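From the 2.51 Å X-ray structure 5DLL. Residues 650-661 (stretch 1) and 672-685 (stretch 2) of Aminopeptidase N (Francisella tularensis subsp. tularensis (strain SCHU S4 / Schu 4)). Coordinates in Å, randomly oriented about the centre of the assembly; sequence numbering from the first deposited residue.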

# COMPACT_ATOMS: atom_id res chain seq x y z
N ASP A 650 -16.79 22.75 24.33
CA ASP A 650 -17.21 21.57 23.57
C ASP A 650 -16.08 20.54 23.46
O ASP A 650 -16.31 19.34 23.64
CB ASP A 650 -17.67 21.95 22.16
CG ASP A 650 -18.77 23.00 22.15
OD1 ASP A 650 -18.57 24.07 22.77
OD2 ASP A 650 -19.82 22.76 21.51
N TRP A 651 -14.87 21.01 23.16
CA TRP A 651 -13.69 20.14 23.07
C TRP A 651 -13.47 19.41 24.39
O TRP A 651 -13.19 18.22 24.41
CB TRP A 651 -12.42 20.93 22.70
CG TRP A 651 -12.50 21.66 21.38
CD1 TRP A 651 -12.35 23.01 21.18
CD2 TRP A 651 -12.74 21.09 20.10
NE1 TRP A 651 -12.49 23.30 19.84
CE2 TRP A 651 -12.74 22.15 19.16
CE3 TRP A 651 -12.97 19.78 19.65
CZ2 TRP A 651 -12.94 21.93 17.79
CZ3 TRP A 651 -13.17 19.57 18.29
CH2 TRP A 651 -13.16 20.64 17.38
N LEU A 652 -13.60 20.16 25.49
CA LEU A 652 -13.45 19.61 26.84
C LEU A 652 -14.52 18.57 27.16
O LEU A 652 -14.22 17.53 27.76
CB LEU A 652 -13.51 20.74 27.87
CG LEU A 652 -13.51 20.34 29.35
CD1 LEU A 652 -12.30 19.48 29.70
CD2 LEU A 652 -13.55 21.58 30.23
N ALA A 653 -15.77 18.86 26.79
CA ALA A 653 -16.90 17.97 27.07
C ALA A 653 -16.76 16.63 26.34
O ALA A 653 -16.82 15.56 26.96
CB ALA A 653 -18.21 18.64 26.68
N VAL A 654 -16.55 16.71 25.03
CA VAL A 654 -16.40 15.52 24.21
C VAL A 654 -15.12 14.75 24.57
O VAL A 654 -15.10 13.53 24.48
CB VAL A 654 -16.41 15.87 22.70
CG1 VAL A 654 -16.18 14.62 21.86
CG2 VAL A 654 -17.73 16.51 22.31
N TYR A 655 -14.08 15.45 25.00
CA TYR A 655 -12.88 14.76 25.47
C TYR A 655 -13.25 13.85 26.63
O TYR A 655 -13.02 12.65 26.58
CB TYR A 655 -11.78 15.74 25.91
CG TYR A 655 -10.56 15.04 26.51
CD1 TYR A 655 -9.53 14.58 25.69
CD2 TYR A 655 -10.44 14.84 27.88
CE1 TYR A 655 -8.42 13.93 26.23
CE2 TYR A 655 -9.34 14.20 28.43
CZ TYR A 655 -8.33 13.75 27.60
OH TYR A 655 -7.23 13.11 28.14
N GLN A 656 -13.85 14.43 27.67
CA GLN A 656 -14.15 13.68 28.89
C GLN A 656 -15.27 12.66 28.70
O GLN A 656 -15.39 11.72 29.49
CB GLN A 656 -14.42 14.61 30.10
CG GLN A 656 -13.16 15.01 30.88
CD GLN A 656 -12.44 13.84 31.56
OE1 GLN A 656 -13.08 12.89 32.01
NE2 GLN A 656 -11.13 13.91 31.65
N GLN A 657 -16.07 12.80 27.64
CA GLN A 657 -17.05 11.78 27.29
C GLN A 657 -16.45 10.65 26.43
O GLN A 657 -17.01 9.56 26.35
CB GLN A 657 -18.30 12.40 26.64
CG GLN A 657 -18.37 12.37 25.13
CD GLN A 657 -19.57 13.14 24.58
OE1 GLN A 657 -20.16 13.97 25.28
NE2 GLN A 657 -19.92 12.87 23.33
N CYS A 658 -15.31 10.92 25.79
CA CYS A 658 -14.52 9.89 25.11
C CYS A 658 -13.48 9.26 26.03
O CYS A 658 -13.05 8.13 25.80
CB CYS A 658 -13.82 10.47 23.88
SG CYS A 658 -14.92 11.08 22.59
N ASN A 659 -13.08 9.99 27.07
CA ASN A 659 -12.07 9.53 28.03
C ASN A 659 -12.68 8.60 29.07
O ASN A 659 -12.80 8.95 30.25
CB ASN A 659 -11.42 10.74 28.71
CG ASN A 659 -10.28 10.37 29.65
OD1 ASN A 659 -10.20 10.87 30.76
ND2 ASN A 659 -9.40 9.49 29.19
N ASP A 660 -13.08 7.41 28.63
CA ASP A 660 -13.78 6.46 29.49
C ASP A 660 -12.77 5.59 30.24
O ASP A 660 -11.56 5.73 30.06
CB ASP A 660 -14.79 5.64 28.68
CG ASP A 660 -14.15 4.54 27.85
OD1 ASP A 660 -13.83 3.49 28.42
OD2 ASP A 660 -13.99 4.72 26.63
N ASN A 661 -13.28 4.70 31.08
CA ASN A 661 -12.45 3.94 32.01
C ASN A 661 -12.46 2.42 31.73
O ASN A 661 -12.25 1.61 32.63
CB ASN A 661 -12.95 4.23 33.44
CG ASN A 661 -11.88 4.05 34.50
OD1 ASN A 661 -10.73 3.73 34.20
ND2 ASN A 661 -12.26 4.26 35.75
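Stretch 2, residues 672-685: AKRKLKGVCLSYLM

Cys680 lies at the apolar centre of the contact, its CA-to-CB bond directed toward stretch 1 and its chi1 in the m well. Its CB packs 3.6 Å from Trp651 O and 4.0 Å from Tyr655 CB, while its SG lies 3.7 Å from Val654 CG1 and 4.1 Å from Trp651 CE3, at the edge of the indole. The backbones come close here: the CA atoms of Trp651 and Cys680 are 5.0 Å apart, as are those of Tyr655 and Lys677.

Stretch 2 is helical from Ala672 onward, continuing a helix begun earlier in the chain, and it runs against the helix 650-658 of stretch 1 in a roughly antiparallel sense. The N-to-C directions make an angle of 149° (signed crossing angle -149°), and the axes approach to 8.6 Å. Residue numbers therefore rise along one helix as they fall along the other, the register passing from Trp651 opposite Cys680, through Tyr655 opposite Lys677, to Cys658 opposite Lys673, where the CA atoms are 5.4 Å apart. The contact buries 819 Å², both sides summed.

Toward the C-terminal part of stretch 2, Tyr683 lays its ring over one face of Trp651 in an offset stack, with its centroid 4.1 Å from that of the six-membered indole ring and the planes only 2° apart. Tyr683 CB sits over the neighbouring five-membered ring, 3.6 Å from its centroid, in a CH-pi contact. Leu684 turns its end inward, bringing CD2 to 3.7 Å from Trp651 CB. Farther toward the start of stretch 2, Leu676 CD2 fills the space beside Val654 CG1 at 3.6 Å and Cys658 SG at 3.8 Å.

The Tyr655 ring reaches across from a t rotamer and meets stretch 2 partly edge-on: CD1 is 3.4 Å from Lys677 O, near the ring plane, and CE1 is 4.0 Å from Leu681 CB. The aliphatic part of Lys677 continues this packing, its CG 3.5 Å from Tyr655 CE1 and its CB 3.8 Å from Cys658 CB; its NZ is hydrogen-bonded elsewhere in the structure.

The polar edge lies where helix 650-658 gives way to loop at Asn659. Here Lys673 passes Cys658, with CG 3.7 Å from Cys658 O, and its NZ donates a 3.3 Å hydrogen bond to Gln657 O, the one hydrogen bond between the stretches. Asp660 OD2 lies 3.0 Å from Lys673 CE but 4.4 Å from Lys673 NZ, so the opposite charges are near each other without forming a salt bridge.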

# COMPACT_ATOMS: atom_id res chain seq x y z
N ALA A 672 -12.26 4.29 17.69
CA ALA A 672 -12.81 5.57 17.21
C ALA A 672 -12.93 6.61 18.32
O ALA A 672 -12.76 7.81 18.08
CB ALA A 672 -14.18 5.34 16.57
N LYS A 673 -13.22 6.13 19.53
CA LYS A 673 -13.30 6.97 20.73
C LYS A 673 -11.94 7.62 20.98
O LYS A 673 -11.85 8.84 21.16
CB LYS A 673 -13.71 6.11 21.95
CG LYS A 673 -14.77 6.69 22.87
CD LYS A 673 -15.52 5.57 23.59
CE LYS A 673 -16.15 5.99 24.91
NZ LYS A 673 -17.46 6.70 24.80
N ARG A 674 -10.89 6.79 20.95
CA ARG A 674 -9.52 7.22 21.25
C ARG A 674 -8.96 8.28 20.30
O ARG A 674 -8.11 9.07 20.70
CB ARG A 674 -8.57 6.02 21.25
CG ARG A 674 -8.46 5.31 22.59
CD ARG A 674 -7.33 4.28 22.57
NE ARG A 674 -7.65 3.15 21.70
CZ ARG A 674 -8.35 2.08 22.07
NH1 ARG A 674 -8.82 1.96 23.30
NH2 ARG A 674 -8.57 1.10 21.19
N LYS A 675 -9.42 8.29 19.06
CA LYS A 675 -8.90 9.27 18.11
C LYS A 675 -9.68 10.57 18.13
O LYS A 675 -9.09 11.64 18.01
CB LYS A 675 -8.75 8.70 16.70
CG LYS A 675 -10.00 8.14 16.05
CD LYS A 675 -9.67 7.59 14.67
CE LYS A 675 -8.75 6.37 14.73
NZ LYS A 675 -8.55 5.74 13.40
N LEU A 676 -11.00 10.51 18.32
CA LEU A 676 -11.77 11.73 18.56
C LEU A 676 -11.31 12.39 19.85
O LEU A 676 -11.20 13.62 19.93
CB LEU A 676 -13.28 11.46 18.63
CG LEU A 676 -14.13 12.72 18.81
CD1 LEU A 676 -13.98 13.64 17.61
CD2 LEU A 676 -15.60 12.41 19.05
N LYS A 677 -11.04 11.56 20.87
CA LYS A 677 -10.43 12.03 22.11
C LYS A 677 -9.14 12.81 21.82
O LYS A 677 -8.91 13.87 22.40
CB LYS A 677 -10.15 10.85 23.04
CG LYS A 677 -9.32 11.22 24.26
CD LYS A 677 -9.30 10.13 25.31
CE LYS A 677 -8.66 8.85 24.78
NZ LYS A 677 -8.22 7.98 25.90
N GLY A 678 -8.30 12.26 20.94
CA GLY A 678 -7.05 12.90 20.54
C GLY A 678 -7.23 14.19 19.78
O GLY A 678 -6.50 15.16 20.00
N VAL A 679 -8.20 14.22 18.86
CA VAL A 679 -8.52 15.43 18.11
C VAL A 679 -8.96 16.54 19.06
O VAL A 679 -8.52 17.68 18.94
CB VAL A 679 -9.63 15.20 17.06
CG1 VAL A 679 -10.10 16.52 16.45
CG2 VAL A 679 -9.14 14.26 15.97
N CYS A 680 -9.82 16.19 20.01
CA CYS A 680 -10.25 17.13 21.04
C CYS A 680 -9.05 17.71 21.79
O CYS A 680 -8.95 18.93 21.94
CB CYS A 680 -11.19 16.45 22.04
SG CYS A 680 -12.81 16.03 21.36
N LEU A 681 -8.16 16.84 22.24
CA LEU A 681 -6.99 17.25 23.02
C LEU A 681 -6.02 18.16 22.26
O LEU A 681 -5.33 18.98 22.88
CB LEU A 681 -6.24 16.02 23.57
CG LEU A 681 -5.05 16.29 24.50
CD1 LEU A 681 -5.46 17.14 25.70
CD2 LEU A 681 -4.43 14.98 24.95
N SER A 682 -5.96 18.03 20.93
CA SER A 682 -5.10 18.89 20.11
C SER A 682 -5.67 20.31 20.05
O SER A 682 -4.91 21.28 20.07
CB SER A 682 -4.90 18.33 18.69
OG SER A 682 -5.91 18.74 17.78
N TYR A 683 -6.99 20.42 19.98
CA TYR A 683 -7.65 21.73 19.99
C TYR A 683 -7.55 22.42 21.35
O TYR A 683 -7.56 23.64 21.42
CB TYR A 683 -9.11 21.61 19.56
CG TYR A 683 -9.29 21.58 18.07
CD1 TYR A 683 -9.29 22.75 17.32
CD2 TYR A 683 -9.48 20.37 17.40
CE1 TYR A 683 -9.47 22.73 15.95
CE2 TYR A 683 -9.66 20.33 16.03
CZ TYR A 683 -9.65 21.51 15.31
OH TYR A 683 -9.82 21.48 13.94
N LEU A 684 -7.47 21.64 22.43
CA LEU A 684 -7.26 22.20 23.76
C LEU A 684 -5.85 22.81 23.93
O LEU A 684 -5.66 23.74 24.73
CB LEU A 684 -7.52 21.14 24.84
CG LEU A 684 -8.96 20.61 24.93
CD1 LEU A 684 -9.04 19.45 25.91
CD2 LEU A 684 -9.96 21.70 25.30
N MET A 685 -4.89 22.29 23.16
CA MET A 685 -3.51 22.81 23.16
C MET A 685 -3.31 23.98 22.20
O MET A 685 -2.52 24.87 22.47
CB MET A 685 -2.53 21.69 22.82
CG MET A 685 -2.43 20.62 23.88
SD MET A 685 -1.68 21.21 25.41
CE MET A 685 -1.23 19.64 26.14